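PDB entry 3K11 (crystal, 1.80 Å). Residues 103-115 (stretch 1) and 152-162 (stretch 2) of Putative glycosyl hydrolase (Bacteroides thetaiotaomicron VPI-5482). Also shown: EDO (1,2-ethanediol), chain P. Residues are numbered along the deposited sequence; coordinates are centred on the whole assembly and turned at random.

Stretch 1 (103-115) YTDYVQNRFRFLA
Stretch 2 (152-162) TAMIKLRLKDE

Helices that cross steeply touch over a short patch, so a few side chains must do most of the work, and their rotamers decide how. The pair in this putative glycosyl hydrolase is a clear example. Residues 103-115 are helical throughout; a second helix, already under way at Thr152, carries Ala153, Met154 and Leu157, and Asp161 beyond it is extended (phi/psi -152/96°). The axes approach to 11.3 Å at a signed crossing angle of -110°, and the contact buries 434 Å² in total. Register is set by two pairs: the CA atoms of Phe111 and Met154 lie 7.4 Å apart, those of Gln108 and Leu157 8.1 Å.

Phe111 and Leu157 contribute the largest areas, and both direct CA-to-CB toward the partner helix. Phe111 adopts m (chi1 -72°, chi2 -12°), laying one ring face against selenomethionine Met154, whose CG sits 3.6 Å from the ring centroid and 14° off the normal, a CH-pi contact. Met154 starts sideways from its helix and runs extended (m, t, t); SE is 5.0 Å from the Phe111 ring centroid, and CE reaches to 4.3 Å from Leu114 CD1. A flexible, unbranched chain suits this place because it can lie along an aromatic surface and still touch a second residue. The small Ala153 admits the ring closely: Phe111 CZ is 3.8 Å from Ala153 CB, while Ala153 O lies at the ring edge, 3.7 Å from Phe111 CE2.

Leu157 takes t, p (chi1 -168°, chi2 56°). Its CD2 packs 3.7 Å from CG1 of Val107, itself t, and 4.1 Å from Phe111 CD2, so one methyl meets both a branched aliphatic residue and an aromatic ring. Thr104, in p, contributes a looser methyl contact.

Beside this apolar patch lies a polar cluster that joins the first helix to the end of the second stretch. Gln108 and Arg112 both leave their helix sideways and bring their ends nearer the partner. Gln108 folds through m, m with chi3 -7°, and its NE2 donates to Asp161 OD2 at 2.9 Å. Arg112, one turn on, extends through m, t, t with chi4 -85°. Its NE and NH2 donate to Gln108 OE1 at 2.8 and 3.0 Å, respectively, bracing the amide, while NH2 forms a salt bridge to Asp161 OD2 at 3.1 Å whose hydrogen bond is weak (122°). Asp161, t with chi2 4°, points toward the first helix, so a single carboxylate oxygen receives both donors.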

# COMPACT_ATOMS: atom_id res chain seq x y z
N TYR A 103 -16.32 -34.81 -18.29
CA TYR A 103 -15.12 -34.31 -17.65
C TYR A 103 -14.21 -35.46 -17.21
O TYR A 103 -13.01 -35.44 -17.47
CB TYR A 103 -15.46 -33.41 -16.47
CG TYR A 103 -16.26 -32.17 -16.79
CD1 TYR A 103 -16.05 -31.44 -17.94
CD2 TYR A 103 -17.19 -31.69 -15.90
CE1 TYR A 103 -16.78 -30.30 -18.21
CE2 TYR A 103 -17.90 -30.52 -16.14
CZ TYR A 103 -17.68 -29.82 -17.28
OH TYR A 103 -18.39 -28.67 -17.55
N THR A 104 -14.78 -36.48 -16.58
CA THR A 104 -13.96 -37.62 -16.18
C THR A 104 -13.64 -38.52 -17.39
O THR A 104 -12.57 -39.14 -17.41
CB THR A 104 -14.54 -38.42 -15.03
OG1 THR A 104 -15.95 -38.47 -15.14
CG2 THR A 104 -14.12 -37.79 -13.67
N ASP A 105 -14.51 -38.56 -18.40
CA ASP A 105 -14.19 -39.32 -19.62
C ASP A 105 -12.89 -38.79 -20.24
O ASP A 105 -12.06 -39.56 -20.75
CB ASP A 105 -15.26 -39.16 -20.68
CG ASP A 105 -16.55 -39.92 -20.36
OD1 ASP A 105 -16.58 -40.71 -19.39
OD2 ASP A 105 -17.55 -39.68 -21.09
N TYR A 106 -12.72 -37.48 -20.21
CA TYR A 106 -11.50 -36.86 -20.71
C TYR A 106 -10.27 -37.35 -19.97
O TYR A 106 -9.25 -37.65 -20.57
CB TYR A 106 -11.62 -35.33 -20.56
CG TYR A 106 -10.38 -34.56 -20.94
CD1 TYR A 106 -9.40 -34.28 -19.99
CD2 TYR A 106 -10.21 -34.06 -22.22
CE1 TYR A 106 -8.27 -33.56 -20.31
CE2 TYR A 106 -9.06 -33.32 -22.56
CZ TYR A 106 -8.10 -33.09 -21.58
OH TYR A 106 -6.96 -32.39 -21.85
N VAL A 107 -10.35 -37.37 -18.64
CA VAL A 107 -9.21 -37.75 -17.82
C VAL A 107 -8.95 -39.23 -18.02
O VAL A 107 -7.81 -39.66 -18.17
CB VAL A 107 -9.44 -37.41 -16.34
CG1 VAL A 107 -8.18 -37.71 -15.55
CG2 VAL A 107 -9.81 -35.87 -16.16
N GLN A 108 -10.01 -40.03 -17.98
CA GLN A 108 -9.88 -41.46 -18.28
C GLN A 108 -9.13 -41.68 -19.60
O GLN A 108 -8.18 -42.46 -19.67
CB GLN A 108 -11.27 -42.10 -18.36
CG GLN A 108 -11.99 -42.28 -17.02
CD GLN A 108 -11.53 -43.51 -16.27
OE1 GLN A 108 -10.77 -44.31 -16.80
NE2 GLN A 108 -12.02 -43.69 -15.04
N ASN A 109 -9.57 -40.99 -20.63
CA ASN A 109 -9.01 -41.18 -21.95
C ASN A 109 -7.53 -40.83 -22.00
O ASN A 109 -6.73 -41.61 -22.51
CB ASN A 109 -9.80 -40.36 -22.95
CG ASN A 109 -9.21 -40.42 -24.32
OD1 ASN A 109 -8.44 -39.54 -24.71
ND2 ASN A 109 -9.54 -41.47 -25.07
N ARG A 110 -7.17 -39.67 -21.45
CA ARG A 110 -5.76 -39.25 -21.47
C ARG A 110 -4.87 -40.15 -20.63
O ARG A 110 -3.76 -40.50 -21.05
CB ARG A 110 -5.61 -37.78 -21.05
CG ARG A 110 -6.37 -36.77 -21.93
CD ARG A 110 -6.17 -37.01 -23.38
NE ARG A 110 -6.68 -35.91 -24.22
CZ ARG A 110 -7.95 -35.75 -24.58
NH1 ARG A 110 -8.92 -36.54 -24.11
NH2 ARG A 110 -8.27 -34.76 -25.40
N PHE A 111 -5.33 -40.51 -19.44
CA PHE A 111 -4.56 -41.41 -18.58
C PHE A 111 -4.40 -42.80 -19.16
O PHE A 111 -3.33 -43.39 -19.08
CB PHE A 111 -5.17 -41.51 -17.17
CG PHE A 111 -4.99 -40.29 -16.30
CD1 PHE A 111 -4.14 -39.26 -16.65
CD2 PHE A 111 -5.62 -40.24 -15.06
CE1 PHE A 111 -3.95 -38.21 -15.82
CE2 PHE A 111 -5.42 -39.15 -14.22
CZ PHE A 111 -4.63 -38.14 -14.62
N ARG A 112 -5.46 -43.33 -19.76
CA ARG A 112 -5.35 -44.66 -20.36
C ARG A 112 -4.39 -44.64 -21.56
O ARG A 112 -3.68 -45.60 -21.79
CB ARG A 112 -6.73 -45.19 -20.76
CG ARG A 112 -7.55 -45.55 -19.55
CD ARG A 112 -8.98 -45.89 -19.87
NE ARG A 112 -9.70 -46.08 -18.62
CZ ARG A 112 -9.74 -47.22 -17.94
NH1 ARG A 112 -9.16 -48.31 -18.39
NH2 ARG A 112 -10.39 -47.27 -16.79
N PHE A 113 -4.39 -43.54 -22.31
CA PHE A 113 -3.53 -43.36 -23.46
C PHE A 113 -2.09 -43.30 -22.99
O PHE A 113 -1.24 -43.97 -23.54
CB PHE A 113 -3.90 -42.06 -24.19
CG PHE A 113 -2.87 -41.62 -25.21
CD1 PHE A 113 -2.70 -42.34 -26.39
CD2 PHE A 113 -2.07 -40.52 -24.99
CE1 PHE A 113 -1.76 -41.95 -27.33
CE2 PHE A 113 -1.13 -40.11 -25.91
CZ PHE A 113 -0.97 -40.83 -27.09
N LEU A 114 -1.80 -42.49 -21.99
CA LEU A 114 -0.43 -42.41 -21.48
C LEU A 114 0.04 -43.76 -20.93
O LEU A 114 1.19 -44.15 -21.16
CB LEU A 114 -0.32 -41.33 -20.42
CG LEU A 114 -0.46 -39.87 -20.91
CD1 LEU A 114 -0.43 -38.93 -19.70
CD2 LEU A 114 0.62 -39.51 -21.95
N ALA A 115 -0.83 -44.46 -20.21
CA ALA A 115 -0.50 -45.82 -19.68
C ALA A 115 -0.21 -46.81 -20.80
O ALA A 115 0.68 -47.67 -20.70
CB ALA A 115 -1.66 -46.36 -18.80
N THR A 152 -0.64 -37.04 -8.51
CA THR A 152 -1.75 -36.78 -7.61
C THR A 152 -3.08 -37.09 -8.28
O THR A 152 -3.93 -37.78 -7.70
CB THR A 152 -1.71 -35.33 -7.12
OG1 THR A 152 -0.48 -35.14 -6.38
CG2 THR A 152 -2.90 -34.95 -6.22
N ALA A 153 -3.29 -36.53 -9.46
CA ALA A 153 -4.54 -36.79 -10.21
C ALA A 153 -4.75 -38.26 -10.57
O ALA A 153 -5.89 -38.75 -10.53
CB ALA A 153 -4.58 -35.94 -11.47
N MSE A 154 -3.67 -38.97 -10.92
CA MSE A 154 -3.76 -40.39 -11.27
C MSE A 154 -4.17 -41.22 -10.06
O MSE A 154 -4.98 -42.11 -10.18
CB MSE A 154 -2.43 -40.90 -11.81
CG MSE A 154 -2.17 -40.41 -13.22
SE MSE A 154 -0.46 -41.12 -13.86
CE MSE A 154 -0.57 -40.43 -15.65
N ILE A 155 -3.60 -40.91 -8.89
CA ILE A 155 -4.04 -41.56 -7.64
C ILE A 155 -5.53 -41.30 -7.37
O ILE A 155 -6.31 -42.23 -7.16
CB ILE A 155 -3.20 -41.09 -6.46
CG1 ILE A 155 -1.76 -41.62 -6.57
CG2 ILE A 155 -3.81 -41.58 -5.14
CD1 ILE A 155 -0.72 -40.75 -5.69
N LYS A 156 -5.95 -40.04 -7.47
CA LYS A 156 -7.33 -39.69 -7.24
C LYS A 156 -8.29 -40.48 -8.11
O LYS A 156 -9.28 -41.03 -7.62
CB LYS A 156 -7.55 -38.21 -7.47
CG LYS A 156 -6.98 -37.31 -6.39
CD LYS A 156 -7.03 -35.89 -6.87
CE LYS A 156 -6.66 -34.86 -5.81
NZ LYS A 156 -6.69 -33.46 -6.35
N LEU A 157 -7.99 -40.58 -9.40
CA LEU A 157 -8.91 -41.30 -10.28
C LEU A 157 -8.82 -42.81 -10.11
O LEU A 157 -9.84 -43.50 -10.11
CB LEU A 157 -8.72 -40.89 -11.74
CG LEU A 157 -9.83 -41.37 -12.72
CD1 LEU A 157 -11.21 -40.89 -12.26
CD2 LEU A 157 -9.55 -40.84 -14.12
N ARG A 158 -7.61 -43.33 -9.92
CA ARG A 158 -7.50 -44.75 -9.75
C ARG A 158 -8.22 -45.23 -8.49
O ARG A 158 -8.79 -46.34 -8.47
CB ARG A 158 -6.06 -45.22 -9.74
CG ARG A 158 -5.95 -46.73 -9.64
CD ARG A 158 -4.62 -47.23 -10.15
NE ARG A 158 -4.40 -48.53 -9.55
CZ ARG A 158 -5.02 -49.63 -9.92
NH1 ARG A 158 -5.85 -49.64 -10.96
NH2 ARG A 158 -4.81 -50.76 -9.25
N LEU A 159 -8.21 -44.44 -7.44
CA LEU A 159 -8.95 -44.81 -6.24
C LEU A 159 -10.46 -44.81 -6.48
O LEU A 159 -11.19 -45.46 -5.74
CB LEU A 159 -8.58 -43.93 -5.07
CG LEU A 159 -7.16 -44.19 -4.51
CD1 LEU A 159 -6.76 -43.07 -3.53
CD2 LEU A 159 -7.01 -45.56 -3.85
N LYS A 160 -10.92 -44.13 -7.52
CA LYS A 160 -12.34 -44.16 -7.92
C LYS A 160 -12.62 -45.24 -8.95
O LYS A 160 -13.79 -45.61 -9.14
CB LYS A 160 -12.77 -42.81 -8.46
CG LYS A 160 -12.72 -41.68 -7.45
CD LYS A 160 -13.06 -40.35 -8.13
CE LYS A 160 -13.28 -39.21 -7.11
NZ LYS A 160 -14.22 -38.11 -7.57
N ASP A 161 -11.58 -45.79 -9.58
CA ASP A 161 -11.71 -46.76 -10.65
C ASP A 161 -10.51 -47.70 -10.73
O ASP A 161 -9.53 -47.43 -11.41
CB ASP A 161 -11.85 -46.03 -11.98
CG ASP A 161 -12.03 -46.96 -13.15
OD1 ASP A 161 -12.13 -48.20 -12.96
OD2 ASP A 161 -12.07 -46.44 -14.29
N GLU A 162 -10.64 -48.85 -10.11
CA GLU A 162 -9.61 -49.86 -10.06
C GLU A 162 -9.23 -50.36 -11.44
O GLU A 162 -8.19 -50.97 -11.59
CB GLU A 162 -10.08 -51.06 -9.19
C1 EDO P . -13.54 -48.94 -7.79
O1 EDO P . -12.84 -49.47 -8.90
C2 EDO P . -12.52 -48.66 -6.72
O2 EDO P . -13.08 -47.60 -5.95